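Local coordinates for protein cGAS/DncV-like nucleotidyltransferase in E. coli homolog (Elizabethkingia meningoseptica ATCC 13253 = NBRC 12535, PDB 6E0O) that synthesises cyclic dinucleotide second messengers from nucleoside triphosphates in response to phage infection, as the signal-producing enzyme of a CBASS antivirus system, at residues A[65-70]-A[155-160]; A[229-234]-A[241-246]; A[54-59]-A[199-204]. One frame throughout, in Å; residues are numbered along the deposited sequence. Where two conformers were deposited one is given.

Interaction 1 (A[65-70]-A[155-160]); sequences VMRYDD and EGIKFY. With nucleotides of chain B.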
loop_
_atom_site.group_PDB
_atom_site.type_symbol
_atom_site.label_atom_id
_atom_site.label_comp_id
_atom_site.label_asym_id
_atom_site.label_seq_id
_atom_site.Cartn_x
_atom_site.Cartn_y
_atom_site.Cartn_z
ATOM N N VAL A 65 3.531 -7.901 8.094
ATOM C CA VAL A 65 4.777 -7.357 8.615
ATOM C C VAL A 65 5.156 -8.115 9.879
ATOM O O VAL A 65 4.317 -8.334 10.760
ATOM C CB VAL A 65 4.640 -5.854 8.902
ATOM C CG1 VAL A 65 5.975 -5.310 9.384
ATOM C CG2 VAL A 65 4.154 -5.091 7.680
ATOM N N MET A 66 6.418 -8.527 9.965
ATOM C CA MET A 66 6.949 -9.162 11.168
ATOM C C MET A 66 8.070 -8.276 11.692
ATOM O O MET A 66 9.200 -8.334 11.198
ATOM C CB MET A 66 7.446 -10.573 10.903
ATOM C CG MET A 66 7.789 -11.301 12.192
ATOM S SD MET A 66 8.841 -12.738 12.026
ATOM C CE MET A 66 10.427 -11.943 11.835
ATOM N N ARG A 67 7.761 -7.459 12.692
ATOM C CA ARG A 67 8.699 -6.484 13.232
ATOM C C ARG A 67 9.428 -7.102 14.421
ATOM O O ARG A 67 8.834 -7.323 15.484
ATOM C CB ARG A 67 7.943 -5.228 13.657
ATOM C CG ARG A 67 8.839 -4.085 14.116
ATOM C CD ARG A 67 8.017 -2.907 14.624
ATOM N NE ARG A 67 7.274 -3.245 15.836
ATOM C CZ ARG A 67 6.289 -2.511 16.328
ATOM N NH1 ARG A 67 5.930 -1.395 15.706
ATOM N NH2 ARG A 67 5.651 -2.895 17.420
ATOM N N TYR A 68 10.712 -7.399 14.239
ATOM C CA TYR A 68 11.533 -7.926 15.316
ATOM C C TYR A 68 11.900 -6.736 16.184
ATOM O O TYR A 68 12.598 -5.822 15.737
ATOM C CB TYR A 68 12.774 -8.626 14.769
ATOM C CG TYR A 68 13.491 -9.362 15.872
ATOM C CD1 TYR A 68 14.371 -8.702 16.715
ATOM C CD2 TYR A 68 13.247 -10.706 16.102
ATOM C CE1 TYR A 68 15.011 -9.367 17.739
ATOM C CE2 TYR A 68 13.872 -11.379 17.123
ATOM C CZ TYR A 68 14.753 -10.707 17.940
ATOM O OH TYR A 68 15.372 -11.402 18.952
ATOM N N ASP A 69 11.416 -6.725 17.419
ATOM C CA ASP A 69 11.438 -5.483 18.181
ATOM C C ASP A 69 11.669 -5.713 19.665
ATOM O O ASP A 69 11.332 -4.843 20.474
ATOM C CB ASP A 69 10.153 -4.706 17.942
ATOM C CG ASP A 69 8.919 -5.511 18.274
ATOM O OD1 ASP A 69 9.048 -6.541 18.970
ATOM O OD2 ASP A 69 7.823 -5.116 17.843
ATOM N N ASP A 70 12.268 -6.845 20.026
ATOM C CA ASP A 70 12.514 -7.180 21.420
ATOM C C ASP A 70 13.247 -6.070 22.159
ATOM O O ASP A 70 12.973 -5.835 23.339
ATOM C CB ASP A 70 13.313 -8.487 21.465
ATOM C CG ASP A 70 13.506 -9.019 22.859
ATOM O OD1 ASP A 70 12.507 -9.178 23.588
ATOM O OD2 ASP A 70 14.668 -9.306 23.214
ATOM N N GLU A 155 8.129 7.120 14.515
ATOM C CA GLU A 155 8.472 5.709 14.566
ATOM C C GLU A 155 7.780 4.968 13.432
ATOM O O GLU A 155 6.561 5.091 13.244
ATOM C CB GLU A 155 8.090 5.074 15.902
ATOM C CG GLU A 155 8.512 3.625 15.954
ATOM C CD GLU A 155 8.194 2.947 17.263
ATOM O OE1 GLU A 155 8.303 3.607 18.323
ATOM O OE2 GLU A 155 7.843 1.751 17.227
ATOM N N GLY A 156 8.562 4.179 12.704
ATOM C CA GLY A 156 8.068 3.309 11.660
ATOM C C GLY A 156 8.853 2.022 11.643
ATOM O O GLY A 156 9.247 1.513 12.699
ATOM N N ILE A 157 9.097 1.492 10.447
ATOM C CA ILE A 157 9.809 0.236 10.284
ATOM C C ILE A 157 10.899 0.428 9.248
ATOM O O ILE A 157 10.818 1.292 8.370
ATOM C CB ILE A 157 8.889 -0.930 9.872
ATOM C CG1 ILE A 157 8.118 -0.608 8.589
ATOM C CG2 ILE A 157 7.941 -1.259 11.017
ATOM C CD1 ILE A 157 7.349 -1.795 8.048
ATOM N N LYS A 158 11.914 -0.421 9.345
ATOM C CA LYS A 158 12.989 -0.436 8.368
ATOM C C LYS A 158 13.431 -1.862 8.078
ATOM O O LYS A 158 13.428 -2.731 8.956
ATOM C CB LYS A 158 14.184 0.380 8.848
ATOM C CG LYS A 158 14.919 -0.192 10.016
ATOM C CD LYS A 158 16.169 0.633 10.294
ATOM C CE LYS A 158 16.919 0.092 11.485
ATOM N NZ LYS A 158 18.087 0.960 11.803
ATOM N N PHE A 159 13.797 -2.095 6.828
ATOM C CA PHE A 159 14.387 -3.357 6.433
ATOM C C PHE A 159 15.297 -3.082 5.248
ATOM O O PHE A 159 15.417 -1.946 4.786
ATOM C CB PHE A 159 13.323 -4.421 6.164
ATOM C CG PHE A 159 12.361 -4.075 5.078
ATOM C CD1 PHE A 159 11.205 -3.366 5.355
ATOM C CD2 PHE A 159 12.584 -4.507 3.781
ATOM C CE1 PHE A 159 10.298 -3.071 4.352
ATOM C CE2 PHE A 159 11.686 -4.217 2.775
ATOM C CZ PHE A 159 10.538 -3.497 3.057
ATOM N N TYR A 160 15.958 -4.125 4.772
ATOM C CA TYR A 160 16.880 -4.010 3.658
ATOM C C TYR A 160 16.466 -4.972 2.564
ATOM O O TYR A 160 16.103 -6.114 2.839
ATOM C CB TYR A 160 18.306 -4.284 4.119
ATOM C CG TYR A 160 18.712 -3.300 5.192
ATOM C CD1 TYR A 160 18.393 -3.525 6.528
ATOM C CD2 TYR A 160 19.367 -2.125 4.865
ATOM C CE1 TYR A 160 18.745 -2.618 7.507
ATOM C CE2 TYR A 160 19.727 -1.212 5.838
ATOM C CZ TYR A 160 19.415 -1.464 7.158
ATOM O OH TYR A 160 19.766 -0.557 8.132
ATOM P P A B 2 7.036 -3.964 -4.226
ATOM O OP1 A B 2 8.286 -3.286 -3.792
ATOM O OP2 A B 2 7.084 -4.910 -5.374
ATOM O "O5'" A B 2 6.457 -4.759 -2.971
ATOM C "C5'" A B 2 6.992 -6.022 -2.583
ATOM C "C4'" A B 2 6.726 -6.315 -1.126
ATOM O "O4'" A B 2 7.529 -5.415 -0.317
ATOM C "C3'" A B 2 5.280 -6.122 -0.679
ATOM O "O3'" A B 2 4.939 -7.081 0.320
ATOM C "C2'" A B 2 5.289 -4.721 -0.081
ATOM O "O2'" A B 2 4.298 -4.491 0.901
ATOM C "C1'" A B 2 6.694 -4.631 0.511
ATOM N N9 A B 2 7.220 -3.266 0.515
ATOM C C8 A B 2 7.676 -2.553 -0.569
ATOM N N7 A B 2 8.085 -1.345 -0.276
ATOM C C5 A B 2 7.873 -1.249 1.092
ATOM C C6 A B 2 8.092 -0.209 2.018
ATOM N N6 A B 2 8.601 0.986 1.713
ATOM N N1 A B 2 7.778 -0.467 3.296
ATOM C C2 A B 2 7.265 -1.648 3.636
ATOM N N3 A B 2 7.013 -2.703 2.862
ATOM C C4 A B 2 7.343 -2.430 1.590
HETATM O O HOH W 1 7.477 0.665 14.641
#
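Arg67 and Ile157 bring the backbones of 65-68 and 155-160 closest, the two strand axes crossing almost at a right angle (95°) and 8.7 Å apart, too steep and too far for strand pairing, so that side chains and one water do the joining. Both strands belong to the nucleotidyltransferase sheet, each pairing with strand 135-147, and strand 62-68 also carries Asp63, a probable magnesium ligand. Ile157 is the hub: its CD1 meets Val65 CG1 at 4.0 Å, while its other branch, CG2, packs against the aliphatic CD of Arg67. With CG1 of Ile157 set between the backbone N and the carbonyl carbon (chi1 56°), the two branches can serve both neighbours at once.

Beyond CD the Arg67 chain bends at chi3 (66°) and turns its guanidinium toward Asp69. Arg67 NE donates to Asp69 OD2 at 2.8 Å, within the guanidinium plane and onto the anti lone pair; NH2 adds a weaker bond to the same oxygen, which Thr43 also grips. Glu155 is met quite differently. Its OE2 lies 4.0 Å from Arg67 NH1 and well out of the guanidinium plane, a long salt bridge of charge alone. Water 1 fills in, donating to Glu155 OE2 and, at 2.8 Å from its oxygen, to Gly156 O, and accepting a weak bond from Arg67 NH1. Tyr73 supplies a further hydroxyl partner to OE2.

Phe159 CE1 lies 3.4 Å from C2 of A2 of chain B, the adenine atom sitting at the ring edge rather than over a face. The chemistry implies a graded network: Asp69 helps to fix the rotation of the guanidinium, whose charge probably eases the proximity of two carboxylates.

Interaction 2 (A[229-234]-A[241-246]); sequences NQFISG and RNVIVK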
loop_
_atom_site.group_PDB
_atom_site.type_symbol
_atom_site.label_atom_id
_atom_site.label_comp_id
_atom_site.label_asym_id
_atom_site.label_seq_id
_atom_site.Cartn_x
_atom_site.Cartn_y
_atom_site.Cartn_z
ATOM N N ASN A 229 -12.425 19.394 -0.182
ATOM C CA ASN A 229 -13.581 20.039 -0.800
ATOM C C ASN A 229 -13.745 19.692 -2.280
ATOM O O ASN A 229 -14.689 20.187 -2.902
ATOM C CB ASN A 229 -13.570 21.553 -0.569
ATOM C CG ASN A 229 -12.482 22.269 -1.334
ATOM O OD1 ASN A 229 -11.749 21.681 -2.121
ATOM N ND2 ASN A 229 -12.386 23.576 -1.110
ATOM N N GLN A 230 -12.884 18.839 -2.846
ATOM C CA GLN A 230 -13.071 18.340 -4.203
ATOM C C GLN A 230 -13.909 17.070 -4.243
ATOM O O GLN A 230 -14.279 16.621 -5.331
ATOM C CB GLN A 230 -11.716 18.028 -4.847
ATOM C CG GLN A 230 -10.785 19.203 -4.957
ATOM C CD GLN A 230 -11.294 20.225 -5.942
ATOM O OE1 GLN A 230 -11.659 19.891 -7.072
ATOM N NE2 GLN A 230 -11.330 21.481 -5.520
ATOM N N PHE A 231 -14.180 16.460 -3.092
ATOM C CA PHE A 231 -14.931 15.212 -3.023
ATOM C C PHE A 231 -16.399 15.555 -2.794
ATOM O O PHE A 231 -16.758 16.138 -1.770
ATOM C CB PHE A 231 -14.346 14.326 -1.918
ATOM C CG PHE A 231 -12.913 13.911 -2.178
ATOM C CD1 PHE A 231 -11.867 14.752 -1.849
ATOM C CD2 PHE A 231 -12.618 12.692 -2.762
ATOM C CE1 PHE A 231 -10.555 14.395 -2.087
ATOM C CE2 PHE A 231 -11.299 12.321 -3.005
ATOM C CZ PHE A 231 -10.268 13.176 -2.666
ATOM N N ILE A 232 -17.234 15.220 -3.771
ATOM C CA ILE A 232 -18.617 15.678 -3.821
ATOM C C ILE A 232 -19.508 14.519 -3.414
ATOM O O ILE A 232 -19.616 13.523 -4.135
ATOM C CB ILE A 232 -18.996 16.164 -5.222
ATOM C CG1 ILE A 232 -18.041 17.241 -5.706
ATOM C CG2 ILE A 232 -20.453 16.650 -5.239
ATOM C CD1 ILE A 232 -18.170 17.464 -7.200
ATOM N N SER A 233 -20.177 14.663 -2.278
ATOM C CA SER A 233 -21.031 13.603 -1.776
ATOM C C SER A 233 -21.998 13.142 -2.855
ATOM O O SER A 233 -22.701 13.949 -3.469
ATOM C CB SER A 233 -21.815 14.127 -0.574
ATOM O OG SER A 233 -22.686 13.136 -0.073
ATOM N N GLY A 234 -22.023 11.833 -3.086
ATOM C CA GLY A 234 -22.981 11.249 -3.995
ATOM C C GLY A 234 -22.740 11.489 -5.464
ATOM O O GLY A 234 -23.606 11.142 -6.275
ATOM N N ARG A 241 -13.607 13.278 -11.784
ATOM C CA ARG A 241 -13.127 14.355 -12.642
ATOM C C ARG A 241 -12.301 15.352 -11.842
ATOM O O ARG A 241 -11.187 15.718 -12.240
ATOM C CB ARG A 241 -14.310 15.063 -13.300
ATOM C CG ARG A 241 -13.894 16.025 -14.379
ATOM C CD ARG A 241 -15.077 16.846 -14.863
ATOM N NE ARG A 241 -14.795 17.471 -16.152
ATOM C CZ ARG A 241 -14.164 18.626 -16.306
ATOM N NH1 ARG A 241 -13.743 19.304 -15.245
ATOM N NH2 ARG A 241 -13.956 19.096 -17.530
ATOM N N ASN A 242 -12.826 15.791 -10.694
ATOM C CA ASN A 242 -12.100 16.751 -9.869
ATOM C C ASN A 242 -10.741 16.204 -9.444
ATOM O O ASN A 242 -9.741 16.929 -9.458
ATOM C CB ASN A 242 -12.890 17.072 -8.602
ATOM C CG ASN A 242 -14.097 17.931 -8.843
ATOM O OD1 ASN A 242 -14.296 18.475 -9.930
ATOM N ND2 ASN A 242 -14.912 18.078 -7.809
ATOM N N VAL A 243 -10.695 14.930 -9.037
ATOM C CA VAL A 243 -9.455 14.315 -8.570
ATOM C C VAL A 243 -8.417 14.298 -9.681
ATOM O O VAL A 243 -7.260 14.690 -9.481
ATOM C CB VAL A 243 -9.746 12.895 -8.048
ATOM C CG1 VAL A 243 -8.462 12.082 -7.907
ATOM C CG2 VAL A 243 -10.456 12.959 -6.703
ATOM N N ILE A 244 -8.810 13.819 -10.863
ATOM C CA ILE A 244 -7.856 13.706 -11.965
ATOM C C ILE A 244 -7.356 15.088 -12.375
ATOM O O ILE A 244 -6.149 15.307 -12.547
ATOM C CB ILE A 244 -8.470 12.931 -13.146
ATOM C CG1 ILE A 244 -8.756 11.483 -12.733
ATOM C CG2 ILE A 244 -7.553 13.004 -14.351
ATOM C CD1 ILE A 244 -9.576 10.681 -13.735
ATOM N N VAL A 245 -8.279 16.044 -12.544
ATOM C CA VAL A 245 -7.877 17.384 -12.966
ATOM C C VAL A 245 -6.951 18.014 -11.933
ATOM O O VAL A 245 -5.940 18.638 -12.279
ATOM C CB VAL A 245 -9.114 18.265 -13.219
ATOM C CG1 VAL A 245 -8.699 19.723 -13.434
ATOM C CG2 VAL A 245 -9.901 17.754 -14.412
ATOM N N LYS A 246 -7.274 17.865 -10.645
ATOM C CA LYS A 246 -6.454 18.490 -9.612
ATOM C C LYS A 246 -5.037 17.924 -9.607
ATOM O O LYS A 246 -4.060 18.677 -9.556
ATOM C CB LYS A 246 -7.112 18.323 -8.244
ATOM C CG LYS A 246 -6.312 18.904 -7.083
ATOM C CD LYS A 246 -5.989 20.372 -7.250
ATOM C CE LYS A 246 -5.399 20.965 -5.973
ATOM N NZ LYS A 246 -4.651 22.236 -6.246
HETATM O O HOH W 2 -10.325 19.672 -9.530
#
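Asn242 O is gripped twice: Lys246 N donates to it at 2.9 Å as part of the helix, and water 2 adds a second bond at 2.8 Å. The same water gives its other hydrogen to Gln230 OE1, also at 2.8 Å, and so carries the contact across. A direct bond runs beside this bridge. Asn242 ND2 donates to the backbone oxygen of Gln230 over 2.9 Å, almost straight, with an N-H...O angle of 176°. The acceptor lies in the plane of the Asn242 amide, whereas the donor sits 24° off the carbonyl plane of Gln230. A side chain of the helix thus holds the main chain of 229-234 where the 3-10 turn gives way to loop.

Gln230 folds back over the same asparagine. Its chain bends at chi2, which brings OE1 to 3.4 Å from Asn242 CB, against the methylene rather than the amide, and the two amide planes are turned 61° apart. Gln230 is thus bonded directly to the side chain of Asn242 and through water to its main chain. Ile232 closes in across the asparagine, its CD1 lying 3.4 Å from Asn242 ND2.

Deeper in the protein, Val243 CG2 meets Phe231 CE2 at 3.8 Å. Phe231 leaves its backbone pointing away from the helix, yet its ring returns and also packs on Leu188 and Met192 of helix 188-205. Thr239 receives the backbone N-H of Ile232 on its hydroxyl.

Such a pairing is a helix binding the connection that leads into it: the chain between helix 216-224 and helix 236-252 doubles back along the latter, away from the bound nucleotides.

Interaction 3 (A[54-59]-A[199-204]); sequences TNVRQN and VNYRLI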
loop_
_atom_site.group_PDB
_atom_site.type_symbol
_atom_site.label_atom_id
_atom_site.label_comp_id
_atom_site.label_asym_id
_atom_site.label_seq_id
_atom_site.Cartn_x
_atom_site.Cartn_y
_atom_site.Cartn_z
ATOM N N THR A 54 -7.908 -1.113 0.394
ATOM C CA THR A 54 -7.866 -0.613 -0.974
ATOM C C THR A 54 -7.714 -1.726 -2.011
ATOM O O THR A 54 -7.271 -1.456 -3.126
ATOM C CB THR A 54 -6.736 0.404 -1.112
ATOM O OG1 THR A 54 -5.505 -0.229 -0.749
ATOM C CG2 THR A 54 -6.975 1.613 -0.225
ATOM N N ASN A 55 -8.116 -2.954 -1.697
ATOM C CA ASN A 55 -8.000 -4.050 -2.654
ATOM C C ASN A 55 -9.078 -3.964 -3.724
ATOM O O ASN A 55 -10.248 -3.737 -3.420
ATOM C CB ASN A 55 -8.221 -5.384 -1.947
ATOM C CG ASN A 55 -6.993 -5.914 -1.293
ATOM O OD1 ASN A 55 -5.925 -5.978 -1.900
ATOM N ND2 ASN A 55 -7.129 -6.301 -0.036
ATOM N N VAL A 56 -8.690 -4.201 -4.978
ATOM C CA VAL A 56 -9.655 -4.163 -6.075
ATOM C C VAL A 56 -9.579 -5.419 -6.932
ATOM O O VAL A 56 -10.166 -5.480 -8.018
ATOM C CB VAL A 56 -9.485 -2.898 -6.938
ATOM C CG1 VAL A 56 -9.627 -1.655 -6.082
ATOM C CG2 VAL A 56 -8.135 -2.901 -7.648
ATOM N N ARG A 57 -8.879 -6.435 -6.453
ATOM C CA ARG A 57 -8.753 -7.682 -7.187
ATOM C C ARG A 57 -9.130 -8.844 -6.289
ATOM O O ARG A 57 -8.884 -8.825 -5.080
ATOM C CB ARG A 57 -7.338 -7.860 -7.742
ATOM C CG ARG A 57 -7.012 -6.821 -8.805
ATOM C CD ARG A 57 -5.800 -7.196 -9.626
ATOM N NE ARG A 57 -6.108 -7.244 -11.056
ATOM C CZ ARG A 57 -5.194 -7.279 -12.019
ATOM N NH1 ARG A 57 -3.905 -7.258 -11.710
ATOM N NH2 ARG A 57 -5.567 -7.326 -13.291
ATOM N N GLN A 58 -9.749 -9.852 -6.889
ATOM C CA GLN A 58 -10.120 -11.039 -6.137
ATOM C C GLN A 58 -8.868 -11.777 -5.688
ATOM O O GLN A 58 -7.862 -11.827 -6.403
ATOM C CB GLN A 58 -10.964 -11.973 -7.001
ATOM C CG GLN A 58 -12.344 -11.448 -7.340
ATOM C CD GLN A 58 -13.259 -12.544 -7.858
ATOM O OE1 GLN A 58 -12.816 -13.473 -8.535
ATOM N NE2 GLN A 58 -14.542 -12.449 -7.526
ATOM N N ASN A 59 -8.932 -12.347 -4.488
ATOM C CA ASN A 59 -7.876 -13.226 -3.992
ATOM C C ASN A 59 -6.530 -12.510 -3.925
ATOM O O ASN A 59 -5.489 -13.096 -4.222
ATOM C CB ASN A 59 -7.781 -14.495 -4.846
ATOM C CG ASN A 59 -7.321 -15.694 -4.056
ATOM O OD1 ASN A 59 -7.955 -16.074 -3.071
ATOM N ND2 ASN A 59 -6.221 -16.307 -4.486
ATOM N N VAL A 199 -8.419 1.302 -12.851
ATOM C CA VAL A 199 -7.985 1.829 -14.141
ATOM C C VAL A 199 -6.520 1.481 -14.394
ATOM O O VAL A 199 -6.138 1.126 -15.515
ATOM C CB VAL A 199 -8.264 3.341 -14.227
ATOM C CG1 VAL A 199 -7.698 3.907 -15.511
ATOM C CG2 VAL A 199 -9.763 3.610 -14.132
ATOM N N ASN A 200 -5.682 1.592 -13.363
ATOM C CA ASN A 200 -4.279 1.202 -13.491
ATOM C C ASN A 200 -4.149 -0.238 -13.987
ATOM O O ASN A 200 -3.417 -0.514 -14.947
ATOM C CB ASN A 200 -3.578 1.389 -12.143
ATOM C CG ASN A 200 -2.084 1.194 -12.214
ATOM O OD1 ASN A 200 -1.440 1.533 -13.202
ATOM N ND2 ASN A 200 -1.522 0.646 -11.153
ATOM N N TYR A 201 -4.841 -1.186 -13.347
ATOM C CA TYR A 201 -4.733 -2.580 -13.767
ATOM C C TYR A 201 -5.227 -2.768 -15.199
ATOM O O TYR A 201 -4.656 -3.550 -15.970
ATOM C CB TYR A 201 -5.518 -3.479 -12.815
ATOM C CG TYR A 201 -4.884 -3.629 -11.448
ATOM C CD1 TYR A 201 -3.521 -3.885 -11.307
ATOM C CD2 TYR A 201 -5.646 -3.512 -10.298
ATOM C CE1 TYR A 201 -2.944 -4.016 -10.059
ATOM C CE2 TYR A 201 -5.081 -3.645 -9.048
ATOM C CZ TYR A 201 -3.730 -3.894 -8.931
ATOM O OH TYR A 201 -3.171 -4.022 -7.679
ATOM N N ARG A 202 -6.302 -2.063 -15.571
ATOM C CA ARG A 202 -6.814 -2.167 -16.936
ATOM C C ARG A 202 -5.810 -1.630 -17.946
ATOM O O ARG A 202 -5.587 -2.246 -18.997
ATOM C CB ARG A 202 -8.145 -1.431 -17.059
ATOM C CG ARG A 202 -9.284 -2.170 -16.396
ATOM C CD ARG A 202 -10.515 -1.293 -16.226
ATOM N NE ARG A 202 -11.673 -2.105 -15.883
ATOM C CZ ARG A 202 -12.678 -2.389 -16.709
ATOM N NH1 ARG A 202 -12.711 -1.904 -17.943
ATOM N NH2 ARG A 202 -13.673 -3.145 -16.283
ATOM N N LEU A 203 -5.196 -0.485 -17.644
ATOM C CA LEU A 203 -4.200 0.086 -18.538
ATOM C C LEU A 203 -2.980 -0.818 -18.649
ATOM O O LEU A 203 -2.405 -0.964 -19.733
ATOM C CB LEU A 203 -3.805 1.474 -18.051
ATOM C CG LEU A 203 -4.882 2.552 -18.142
ATOM C CD1 LEU A 203 -4.431 3.784 -17.381
ATOM C CD2 LEU A 203 -5.179 2.896 -19.592
ATOM N N ILE A 204 -2.573 -1.445 -17.543
ATOM C CA ILE A 204 -1.462 -2.395 -17.593
ATOM C C ILE A 204 -1.840 -3.594 -18.456
ATOM O O ILE A 204 -1.074 -4.024 -19.323
ATOM C CB ILE A 204 -1.061 -2.827 -16.169
ATOM C CG1 ILE A 204 -0.500 -1.640 -15.384
ATOM C CG2 ILE A 204 -0.041 -3.979 -16.212
ATOM C CD1 ILE A 204 -0.376 -1.907 -13.898
HETATM O O HOH W 3 -5.733 -4.209 -5.365
#
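Val56 is the first residue of 54-59 to touch 199-204, its CG2 abutting the edge of the Tyr201 ring at 3.4 Å from CE2 and near the ring plane. Its backbone N donates to water 3 at 3.0 Å, and the same water, also at the ring edge, has a weak link to Tyr201 OH. Val56 also packs on Lys197 and Val198, one turn back along the helix. Lys197, which probably contacts GTP, reaches the carbonyl oxygen of Thr54. The contact thereby joins the loop after helix 48-52, next to probable GTP-binding residues, to helix 188-205.

Arg57 then lays its chain from CG outward over one face of Tyr201. CD stands 3.8 Å from the ring centroid in a CH-pi contact, toward the CD2-CE2 side. An unusual chi3 of 123° turns the guanidinium so that it continues across the face, its plane only 11° from that of the ring and the centres 4.1 Å apart. Arg57 NH1 approaches CD1 of the tyrosine at 3.4 Å, and CZ lies 26° off the ring normal, an offset cation-pi stack. Asp205, a turn later, offers Arg57 NH2 a long, weak ion pair.

In the conformer described, one of two deposited for Tyr201, the ring thus meets a methyl group at an edge and a flat cation on a face. Because stacking leaves the N-H groups directed outward in their own plane, this surface contact probably retains the arginine's charge and its capacity for hydrogen bonding.

Overall arrangement
Starting from the N terminus, the chain first enters interaction 3 at 54-59, the loop between helix 48-52 and strand 62-68, and closes it some 140 residues later on helix 188-205. Inside that long loop lies interaction 1, where strand 62-68 meets strand 152-160 of the same mixed sheet; its centre is 28 Å from that of interaction 3, across the middle of the chain. Interaction 2 follows in series as a short local closure onto helix 236-252. Interaction 1 therefore works within the sheet, interaction 3 joins the sheet-bearing part to the helices, and interaction 2 fastens a connecting loop to helix 236-252, its nearest atoms about 7 Å from interaction 3.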